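Local coordinates for imine reductase (Bacillus cereus, PDB 4D3D) that catalyses the NADPH-dependent, S-selective reduction of the cyclic imine 2-methylpyrroline, at the interface of chains A and B. Numbering follows the deposited sequence. Chains: chain A/B, Imine reductase.

Contact 1: the interface of chains A and B. Residues chain A 259, 279, 282-283, 296, 299, 303; chain B 195-196, 199, 275.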
loop_
_atom_site.group_PDB
_atom_site.type_symbol
_atom_site.label_atom_id
_atom_site.label_comp_id
_atom_site.label_asym_id
_atom_site.label_seq_id
_atom_site.Cartn_x
_atom_site.Cartn_y
_atom_site.Cartn_z
ATOM N N VAL A 259 1.933 13.210 7.098
ATOM C CA VAL A 259 2.559 12.090 7.780
ATOM C C VAL A 259 2.701 12.258 9.252
ATOM O O VAL A 259 2.502 11.333 10.053
ATOM C CB VAL A 259 3.937 11.696 7.142
ATOM C CG1 VAL A 259 4.595 10.531 7.842
ATOM C CG2 VAL A 259 3.752 11.354 5.699
ATOM N N VAL A 279 8.413 5.968 7.422
ATOM C CA VAL A 279 7.850 6.820 6.386
ATOM C C VAL A 279 8.242 8.297 6.730
ATOM O O VAL A 279 8.777 9.031 5.865
ATOM C CB VAL A 279 6.337 6.671 6.292
ATOM C CG1 VAL A 279 5.704 7.679 5.375
ATOM C CG2 VAL A 279 5.969 5.210 5.830
ATOM N N VAL A 282 11.915 9.117 6.012
ATOM C CA VAL A 282 12.168 9.361 4.609
ATOM C C VAL A 282 11.775 10.804 4.212
ATOM O O VAL A 282 12.563 11.488 3.530
ATOM C CB VAL A 282 11.468 8.317 3.704
ATOM C CG1 VAL A 282 11.628 8.650 2.264
ATOM C CG2 VAL A 282 11.978 6.877 4.020
ATOM N N PHE A 283 10.578 11.243 4.586
ATOM C CA PHE A 283 10.148 12.585 4.320
ATOM C C PHE A 283 11.131 13.596 4.873
ATOM O O PHE A 283 11.453 14.615 4.185
ATOM C CB PHE A 283 8.723 12.864 4.873
ATOM C CG PHE A 283 7.597 12.487 3.930
ATOM C CD1 PHE A 283 7.259 11.108 3.785
ATOM C CD2 PHE A 283 6.893 13.408 3.211
ATOM C CE1 PHE A 283 6.297 10.745 2.908
ATOM C CE2 PHE A 283 5.900 13.060 2.336
ATOM C CZ PHE A 283 5.612 11.682 2.187
ATOM N N PHE A 296 6.403 15.307 -3.628
ATOM C CA PHE A 296 6.885 14.189 -2.771
ATOM C C PHE A 296 7.491 13.075 -3.617
ATOM O O PHE A 296 8.244 12.252 -3.078
ATOM C CB PHE A 296 5.740 13.599 -1.918
ATOM C CG PHE A 296 4.890 12.571 -2.632
ATOM C CD1 PHE A 296 3.806 12.921 -3.405
ATOM C CD2 PHE A 296 5.136 11.207 -2.422
ATOM C CE1 PHE A 296 3.012 11.978 -4.025
ATOM C CE2 PHE A 296 4.331 10.237 -3.012
ATOM C CZ PHE A 296 3.282 10.621 -3.834
ATOM N N LEU A 299 11.233 12.143 -3.189
ATOM C CA LEU A 299 11.743 11.153 -2.268
ATOM C C LEU A 299 12.377 9.921 -2.949
ATOM O O LEU A 299 13.210 9.244 -2.334
ATOM C CB LEU A 299 10.699 10.712 -1.269
ATOM C CG LEU A 299 10.135 11.859 -0.374
ATOM C CD1 LEU A 299 9.038 11.355 0.472
ATOM C CD2 LEU A 299 11.226 12.433 0.437
ATOM N N PHE A 303 15.741 7.323 -1.913
ATOM C CA PHE A 303 15.848 5.873 -2.105
ATOM C C PHE A 303 17.034 5.489 -3.032
ATOM O O PHE A 303 17.701 4.499 -2.805
ATOM C CB PHE A 303 14.534 5.297 -2.666
ATOM C CG PHE A 303 13.355 5.315 -1.697
ATOM C CD1 PHE A 303 13.521 5.099 -0.338
ATOM C CD2 PHE A 303 12.073 5.592 -2.156
ATOM C CE1 PHE A 303 12.402 5.090 0.500
ATOM C CE2 PHE A 303 10.977 5.565 -1.316
ATOM C CZ PHE A 303 11.149 5.328 0.023
ATOM N N TRP B 195 0.319 7.046 2.071
ATOM C CA TRP B 195 1.730 7.400 2.061
ATOM C C TRP B 195 2.691 6.184 2.110
ATOM O O TRP B 195 3.724 6.180 1.426
ATOM C CB TRP B 195 2.090 8.335 3.226
ATOM C CG TRP B 195 1.425 9.692 3.190
ATOM C CD1 TRP B 195 0.593 10.222 4.126
ATOM C CD2 TRP B 195 1.600 10.694 2.192
ATOM N NE1 TRP B 195 0.269 11.516 3.787
ATOM C CE2 TRP B 195 0.803 11.802 2.571
ATOM C CE3 TRP B 195 2.314 10.756 1.002
ATOM C CZ2 TRP B 195 0.718 12.969 1.797
ATOM C CZ3 TRP B 195 2.244 11.965 0.216
ATOM C CH2 TRP B 195 1.465 13.026 0.650
ATOM N N THR B 196 2.313 5.165 2.844
ATOM C CA THR B 196 3.174 4.021 2.982
ATOM C C THR B 196 3.191 3.256 1.657
ATOM O O THR B 196 4.257 2.863 1.177
ATOM C CB THR B 196 2.737 3.132 4.140
ATOM O OG1 THR B 196 2.576 3.888 5.375
ATOM C CG2 THR B 196 3.800 2.090 4.452
ATOM N N LEU B 199 5.048 5.350 -1.066
ATOM C CA LEU B 199 6.465 5.262 -0.917
ATOM C C LEU B 199 6.996 3.882 -1.378
ATOM O O LEU B 199 8.124 3.770 -1.860
ATOM C CB LEU B 199 7.004 5.483 0.521
ATOM C CG LEU B 199 7.042 6.946 0.965
ATOM C CD1 LEU B 199 7.969 7.195 2.121
ATOM C CD2 LEU B 199 7.131 7.946 -0.092
ATOM N N LEU B 275 13.028 1.229 4.412
ATOM C CA LEU B 275 11.608 0.878 4.319
ATOM C C LEU B 275 11.383 -0.647 4.347
ATOM O O LEU B 275 10.685 -1.209 5.204
ATOM C CB LEU B 275 10.913 1.531 3.146
ATOM C CG LEU B 275 9.417 1.357 2.958
ATOM C CD1 LEU B 275 8.679 1.914 4.174
ATOM C CD2 LEU B 275 8.867 2.006 1.670
#

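Contact 2: the interface of chains A and B. Residues chain A 208, 213, 217, 221; chain B 182, 185-186, 189.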
loop_
_atom_site.group_PDB
_atom_site.type_symbol
_atom_site.label_atom_id
_atom_site.label_comp_id
_atom_site.label_asym_id
_atom_site.label_seq_id
_atom_site.Cartn_x
_atom_site.Cartn_y
_atom_site.Cartn_z
ATOM N N ALA A 208 -7.723 1.602 13.729
ATOM C CA ALA A 208 -9.199 1.584 13.665
ATOM C C ALA A 208 -9.797 0.789 14.813
ATOM O O ALA A 208 -10.674 1.217 15.546
ATOM C CB ALA A 208 -9.582 1.008 12.297
ATOM N N ILE A 213 -13.640 0.588 15.852
ATOM C CA ILE A 213 -14.269 0.199 14.575
ATOM C C ILE A 213 -13.608 -1.117 14.042
ATOM O O ILE A 213 -12.417 -1.440 14.301
ATOM C CB ILE A 213 -14.382 1.241 13.496
ATOM C CG1 ILE A 213 -13.057 1.404 12.849
ATOM C CG2 ILE A 213 -15.157 2.590 13.913
ATOM C CD1 ILE A 213 -13.265 1.994 11.501
ATOM N N GLN A 217 -16.153 -2.483 8.931
ATOM C CA GLN A 217 -16.433 -1.056 8.820
ATOM C C GLN A 217 -15.407 -0.306 7.953
ATOM O O GLN A 217 -15.729 0.571 7.144
ATOM C CB GLN A 217 -16.500 -0.426 10.208
ATOM C CG GLN A 217 -17.779 -0.813 10.997
ATOM C CD GLN A 217 -17.752 -0.249 12.380
ATOM O OE1 GLN A 217 -16.993 -0.674 13.225
ATOM N NE2 GLN A 217 -18.654 0.735 12.660
ATOM N N TYR A 221 -13.382 1.708 2.747
ATOM C CA TYR A 221 -12.478 2.880 2.737
ATOM C C TYR A 221 -11.036 2.387 2.403
ATOM O O TYR A 221 -10.362 3.002 1.578
ATOM C CB TYR A 221 -12.549 3.566 4.098
ATOM C CG TYR A 221 -13.941 4.162 4.316
ATOM C CD1 TYR A 221 -14.333 5.325 3.668
ATOM C CD2 TYR A 221 -14.872 3.480 5.068
ATOM C CE1 TYR A 221 -15.607 5.828 3.825
ATOM C CE2 TYR A 221 -16.157 3.970 5.248
ATOM C CZ TYR A 221 -16.536 5.125 4.615
ATOM O OH TYR A 221 -17.823 5.592 4.742
ATOM N N LEU B 182 -14.365 10.261 14.938
ATOM C CA LEU B 182 -14.447 9.381 13.745
ATOM C C LEU B 182 -14.148 9.995 12.400
ATOM O O LEU B 182 -13.477 9.361 11.558
ATOM C CB LEU B 182 -15.812 8.634 13.684
ATOM C CG LEU B 182 -16.115 7.696 14.813
ATOM C CD1 LEU B 182 -17.549 7.242 14.677
ATOM C CD2 LEU B 182 -15.218 6.454 14.813
ATOM N N LEU B 185 -10.534 9.872 12.314
ATOM C CA LEU B 185 -10.072 8.483 12.318
ATOM C C LEU B 185 -10.040 7.959 10.892
ATOM O O LEU B 185 -8.975 7.507 10.423
ATOM C CB LEU B 185 -10.897 7.590 13.169
ATOM C CG LEU B 185 -10.412 6.083 13.129
ATOM C CD1 LEU B 185 -9.069 5.822 13.807
ATOM C CD2 LEU B 185 -11.552 5.298 13.696
ATOM N N TYR B 186 -11.142 8.045 10.204
ATOM C CA TYR B 186 -11.240 7.504 8.825
ATOM C C TYR B 186 -10.257 8.206 7.848
ATOM O O TYR B 186 -9.565 7.589 7.050
ATOM C CB TYR B 186 -12.628 7.576 8.281
ATOM C CG TYR B 186 -13.593 6.498 8.832
ATOM C CD1 TYR B 186 -14.305 6.676 10.001
ATOM C CD2 TYR B 186 -13.711 5.247 8.191
ATOM C CE1 TYR B 186 -15.155 5.690 10.510
ATOM C CE2 TYR B 186 -14.548 4.254 8.708
ATOM C CZ TYR B 186 -15.268 4.468 9.833
ATOM O OH TYR B 186 -16.137 3.476 10.298
ATOM N N ILE B 189 -6.412 7.103 8.929
ATOM C CA ILE B 189 -6.043 5.657 8.622
ATOM C C ILE B 189 -5.972 5.461 7.066
ATOM O O ILE B 189 -5.148 4.668 6.599
ATOM C CB ILE B 189 -6.976 4.643 9.315
ATOM C CG1 ILE B 189 -8.388 4.702 8.812
ATOM C CG2 ILE B 189 -6.839 4.806 10.830
ATOM C CD1 ILE B 189 -9.291 3.659 9.521
#

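Contact 1: the interface of chains A and B
B:Leu199 pushes its two methyls into a pocket of chain A side chains at the apolar centre of this interface. It loses more surface to the partner than any other residue of the patch. Its CG lies anti to its own carbonyl carbon (chi1 -77°), and the branch points into chain A. B:Leu199 CD1 meets A:Val282 CG1 at 3.9 Å, tip to tip, and also touches A:Val279 CG1. The other methyl, CD2, packs against A:Leu299 CD1. The rim carbon CE1 of A:Phe283 touches the same leucine.

One helical turn earlier, the indole of B:Trp195 packs one face and one edge against chain A. A:Phe283 comes edge-on to the indole: its CZ stands 3.6 Å from B:Trp195 CE3, with the planes at 83°. On the same indole face sits A:Val259 CG2, 3.8 Å from the centroid of the five-membered ring. That is a CH-pi contact. The indole in turn uses its own edge. B:Trp195 CZ3 points over the centre of the A:Phe296 ring, 3.9 Å from CG, and the planes stand at 86°. The tryptophan is thus a face to one phenylalanine and an edge to another.

Chain A braces A:Phe283 from within. A:Leu299 CD1 lies over the centre of one ring face, and A:Val259 CG2 lies toward the rim of the other. One methyl of A:Val259 therefore packs on both aromatic groups.

Polar atoms appear toward the rim, but they meet carbon across the contact. The hydroxyl OG1 of B:Thr196 is 3.7 Å from A:Val279 CG2, and the side chains meet nearly perpendicular. B:Leu275 lies more loosely beside A:Phe303. The backbone carbonyl O of B:Leu199 approaches the rim of the A:Phe303 ring from one side of its plane, 3.4 Å from CE2.

Contact 2: the interface of chains A and B
The phenol oxygen OH of B:Tyr186 meets only carbon among the chain A groups here, in van der Waals contact. A:Ile213 CD1 lies 3.4 Å from B:Tyr186 OH. A:Ile213 CG2 and A:Gln217 CB also touch this oxygen. The contact joins the helical C-terminal domains of two imine reductase chains. The first turns of helix 182-210 in chain B meet the last turn of that helix in chain A, the following loop, and helix 215-242.

A:Ile213 sits in the loop. Its CG1 lies between the backbone N and the carbonyl carbon (chi1 77°), which carries CD1 toward the phenol. A:Ile213 CD1 lies 3.6 Å from B:Tyr186 CZ, above the ring plane and just beyond its rim. A:Ile213 CG2 turns to B:Leu182 and meets its CD2 at 4.0 Å. The two side chains run antiparallel, alongside each other.

A:Tyr221 packs from the other side of the B:Tyr186 plane. The CD2 and CE2 edge of B:Tyr186 is directed at the face of the A:Tyr221 ring, toward its rim, with the planes at 62°. Here A:Tyr221 CD2 is 3.7 Å from B:Tyr186 CE2. Each ring also has a carbonyl of its own chain at its edge, in plane: A:Gln217 O for A:Tyr221, and B:Leu182 O for B:Tyr186.

Closer to the chain A helix end, B:Ile189 presents CD1 to the methyl CB of A:Ala208 at 3.9 Å. B:Leu185 CD1 lies 4.2 Å from A:Ala208 CA.

The C-alpha centres of contact 1 and contact 2 are about 22 Å apart. Helix 182-210 of chain B joins them: its first turns serve contact 2, and its middle serves contact 1. Along this helix the chain A partners change, from helix ends and a loop at contact 2 to helices 252-268 and 274-288 and the C-terminal segment at contact 1. The two-fold axis repeats both contacts with the chains exchanged. One long helix from each subunit is therefore embedded in the other's helical domain, as suits the intertwined dimer typical of imine reductases.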